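Local coordinates for protein putative citrate lyase (Ralstonia eutropha, PDB 3QQW) that probably acts as a magnesium-dependent lyase of the citrate lyase family, perhaps cleaving (S)-citramalyl-CoA, on a TIM-barrel scaffold, at residues A87-P92 with A113-P118. Residues are numbered along the deposited sequence; the frame is centred on the assembly and turned at random.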
ATOM      1  N   ALA C  87      30.999  -1.591   5.410  1.00 35.39           N
ATOM      2  CA  ALA C  87      31.010  -3.009   5.750  1.00 34.38           C
ATOM      3  C   ALA C  87      29.634  -3.521   6.087  1.00 38.31           C
ATOM      4  O   ALA C  87      28.867  -2.833   6.746  1.00 39.50           O
ATOM      5  CB  ALA C  87      31.947  -3.264   6.922  1.00 35.47           C
ATOM      6  N   ARG C  88      29.326  -4.740   5.669  1.00 35.76           N
ATOM      7  CA  ARG C  88      28.079  -5.380   6.066  1.00 35.53           C
ATOM      8  C   ARG C  88      28.436  -6.307   7.199  1.00 41.61           C
ATOM      9  O   ARG C  88      29.202  -7.239   7.004  1.00 42.08           O
ATOM     10  CB  ARG C  88      27.345  -6.120   4.915  1.00 33.31           C
ATOM     11  CG  ARG C  88      26.190  -6.948   5.484  1.00 39.50           C
ATOM     12  CD  ARG C  88      25.136  -7.459   4.543  1.00 38.94           C
ATOM     13  NE  ARG C  88      25.665  -8.286   3.465  1.00 37.40           N
ATOM     14  CZ  ARG C  88      24.932  -8.757   2.454  1.00 59.42           C
ATOM     15  NH1 ARG C  88      23.618  -8.542   2.416  1.00 38.87           N
ATOM     16  NH2 ARG C  88      25.504  -9.475   1.489  1.00 48.42           N
ATOM     17  N   ILE C  89      27.893  -6.043   8.383  1.00 37.47           N
ATOM     18  CA  ILE C  89      28.083  -6.855   9.571  1.00 36.48           C
ATOM     19  C   ILE C  89      27.032  -7.964   9.545  1.00 38.41           C
ATOM     20  O   ILE C  89      26.182  -7.964   8.679  1.00 37.60           O
ATOM     21  CB  ILE C  89      27.978  -5.927  10.833  1.00 39.93           C
ATOM     22  CG1 ILE C  89      26.526  -5.333  10.993  1.00 38.89           C
ATOM     23  CG2 ILE C  89      29.064  -4.808  10.753  1.00 38.64           C
ATOM     24  CD1 ILE C  89      26.207  -4.655  12.317  1.00 36.94           C
ATOM     25  N   HIS C  90      27.067  -8.879  10.492  1.00 35.89           N
ATOM     26  CA  HIS C  90      26.095  -9.951  10.642  1.00 35.56           C
ATOM     27  C   HIS C  90      24.742  -9.394  11.163  1.00 41.40           C
ATOM     28  O   HIS C  90      24.692  -8.288  11.700  1.00 41.07           O
ATOM     29  CB  HIS C  90      26.660 -11.032  11.595  1.00 37.50           C
ATOM     30  CG  HIS C  90      27.770 -11.836  10.972  1.00 41.29           C
ATOM     31  ND1 HIS C  90      29.105 -11.427  11.050  1.00 43.03           N
ATOM     32  CD2 HIS C  90      27.711 -12.972  10.239  1.00 42.50           C
ATOM     33  CE1 HIS C  90      29.799 -12.342  10.399  1.00 42.33           C
ATOM     34  NE2 HIS C  90      29.001 -13.296   9.905  1.00 43.07           N
ATOM     35  N   ASP C  91      23.647 -10.165  10.999  1.00 39.44           N
ATOM     36  CA  ASP C  91      22.324  -9.721  11.382  1.00 40.24           C
ATOM     37  C   ASP C  91      22.158  -9.567  12.922  1.00 47.50           C
ATOM     38  O   ASP C  91      22.949 -10.139  13.681  1.00 48.88           O
ATOM     39  CB  ASP C  91      21.266 -10.651  10.788  1.00 42.30           C
ATOM     40  CG  ASP C  91      21.209 -11.997  11.417  1.00 54.56           C
ATOM     41  OD1 ASP C  91      21.896 -12.913  10.916  1.00 58.52           O
ATOM     42  OD2 ASP C  91      20.471 -12.149  12.400  1.00 61.03           O
ATOM     43  N   PRO C  92      21.130  -8.813  13.395  1.00 43.27           N
ATOM     44  CA  PRO C  92      20.984  -8.581  14.847  1.00 43.41           C
ATOM     45  C   PRO C  92      20.772  -9.829  15.715  1.00 48.06           C
ATOM     46  O   PRO C  92      20.886  -9.736  16.943  1.00 47.24           O
ATOM     47  CB  PRO C  92      19.751  -7.672  14.933  1.00 44.66           C
ATOM     48  CG  PRO C  92      19.689  -6.977  13.604  1.00 48.01           C
ATOM     49  CD  PRO C  92      20.129  -8.029  12.632  1.00 43.55           C
ATOM     50  N   ALA C 113      32.958   4.252   5.808  1.00 34.34           N
ATOM     51  CA  ALA C 113      31.958   5.061   5.121  1.00 32.81           C
ATOM     52  C   ALA C 113      30.547   4.823   5.685  1.00 36.18           C
ATOM     53  O   ALA C 113      29.757   5.769   5.771  1.00 37.52           O
ATOM     54  CB  ALA C 113      31.980   4.764   3.629  1.00 32.79           C
ATOM     55  N   TYR C 114      30.231   3.565   6.042  1.00 29.14           N
ATOM     56  CA  TYR C 114      28.928   3.141   6.547  1.00 28.86           C
ATOM     57  C   TYR C 114      28.965   1.709   7.049  1.00 36.60           C
ATOM     58  O   TYR C 114      29.896   0.954   6.739  1.00 35.68           O
ATOM     59  CB  TYR C 114      27.824   3.259   5.455  1.00 27.72           C
ATOM     60  CG  TYR C 114      28.162   2.534   4.181  1.00 27.26           C
ATOM     61  CD1 TYR C 114      27.842   1.185   4.014  1.00 29.03           C
ATOM     62  CD2 TYR C 114      28.799   3.190   3.131  1.00 27.97           C
ATOM     63  CE1 TYR C 114      28.183   0.500   2.846  1.00 27.91           C
ATOM     64  CE2 TYR C 114      29.155   2.513   1.967  1.00 27.53           C
ATOM     65  CZ  TYR C 114      28.845   1.170   1.830  1.00 31.68           C
ATOM     66  OH  TYR C 114      29.167   0.516   0.664  1.00 33.21           O
ATOM     67  N   ILE C 115      27.901   1.322   7.768  1.00 33.69           N
ATOM     68  CA  ILE C 115      27.688  -0.047   8.208  1.00 32.83           C
ATOM     69  C   ILE C 115      26.347  -0.478   7.631  1.00 36.96           C
ATOM     70  O   ILE C 115      25.345   0.229   7.767  1.00 36.22           O
ATOM     71  CB  ILE C 115      27.773  -0.224   9.749  1.00 36.15           C
ATOM     72  CG1 ILE C 115      29.234  -0.163  10.198  1.00 36.19           C
ATOM     73  CG2 ILE C 115      27.112  -1.534  10.214  1.00 36.39           C
ATOM     74  CD1 ILE C 115      29.382   0.114  11.613  1.00 35.96           C
ATOM     75  N   THR C 116      26.352  -1.627   6.958  1.00 34.14           N
ATOM     76  CA  THR C 116      25.167  -2.248   6.390  1.00 33.43           C
ATOM     77  C   THR C 116      24.684  -3.282   7.405  1.00 39.82           C
ATOM     78  O   THR C 116      25.448  -4.164   7.822  1.00 40.46           O
ATOM     79  CB  THR C 116      25.458  -2.785   5.016  1.00 34.97           C
ATOM     80  OG1 THR C 116      25.825  -1.688   4.184  1.00 43.79           O
ATOM     81  CG2 THR C 116      24.266  -3.494   4.411  1.00 33.08           C
ATOM     82  N   VAL C 117      23.431  -3.118   7.848  1.00 36.16           N
ATOM     83  CA  VAL C 117      22.791  -3.980   8.851  1.00 35.46           C
ATOM     84  C   VAL C 117      21.777  -4.882   8.128  1.00 37.59           C
ATOM     85  O   VAL C 117      20.779  -4.396   7.574  1.00 34.90           O
ATOM     86  CB  VAL C 117      22.136  -3.136   9.978  1.00 37.60           C
ATOM     87  CG1 VAL C 117      21.470  -4.011  11.027  1.00 39.62           C
ATOM     88  CG2 VAL C 117      23.130  -2.180  10.607  1.00 35.33           C
ATOM     89  N   PRO C 118      21.981  -6.202   8.180  1.00 36.19           N
ATOM     90  CA  PRO C 118      21.083  -7.098   7.445  1.00 36.99           C
ATOM     91  C   PRO C 118      20.037  -7.800   8.310  1.00 44.76           C
ATOM     92  O   PRO C 118      20.191  -7.907   9.527  1.00 43.55           O
ATOM     93  CB  PRO C 118      22.050  -8.145   6.894  1.00 38.44           C
ATOM     94  CG  PRO C 118      23.082  -8.263   7.959  1.00 42.88           C
ATOM     95  CD  PRO C 118      23.134  -6.947   8.723  1.00 38.49           C
TER
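A87 joins strand 85-88 to strand 115-117 through both of its backbone polar groups. Its N-H gives a hydrogen bond to Y114 O (N to O 3.1 Å) that lies in the plane of that carbonyl, and its O takes the almost straight hydrogen bond from T116 N (N to O 2.8 Å, 174° at the hydrogen), which arrives from above the carbonyl plane. The A87 methyl and the I115 side chain lie on the sheet face covered by helix 97-107, whereas R88 and T116 share the other face. R88 runs out extended, CG anti to the backbone N (chi1 170°), crossing T116 obliquely with CB 3.8 Å from T116 CB. Its CD then meets P118 CB, and a bend at chi3 turns the guanidinium off to a salt bridge with D54. I89 N donates a hydrogen bond to T116 O (N to O 3.1 Å), nearly along the C=O axis, completing the parallel ladder. The two strands are neighbours in the eight-stranded TIM barrel, joined through helix 97-107 as a beta-alpha-beta crossover; R88 is predicted to bind the substrate, and P118 packs close to E153, predicted to bind substrate and Mg(2+). I89 holds CG1 in the crowded position between N and carbonyl carbon (chi1 66°), which sets CG2 beside N and 3.8 Å from I115 CG2; CD1 touches that methyl too. The P118 ring points into the turn, CG and CD each 3.2 Å from I89 O, CD also near H90 O. The side chain of H90 leaves the backbone away from 113-118, and ND1 is hydrogen-bonded to D100 OD2. D91 CB (3.2 Å) and P92 CD (3.1 Å) pack against one oxygen, P118 O, as close carbon-to-oxygen contacts, not hydrogen bonds, while the D91 carboxylate turns away to S93 OG. P92 CG reaches V117 CG1 where V129 of helix 123-139 touches both residues.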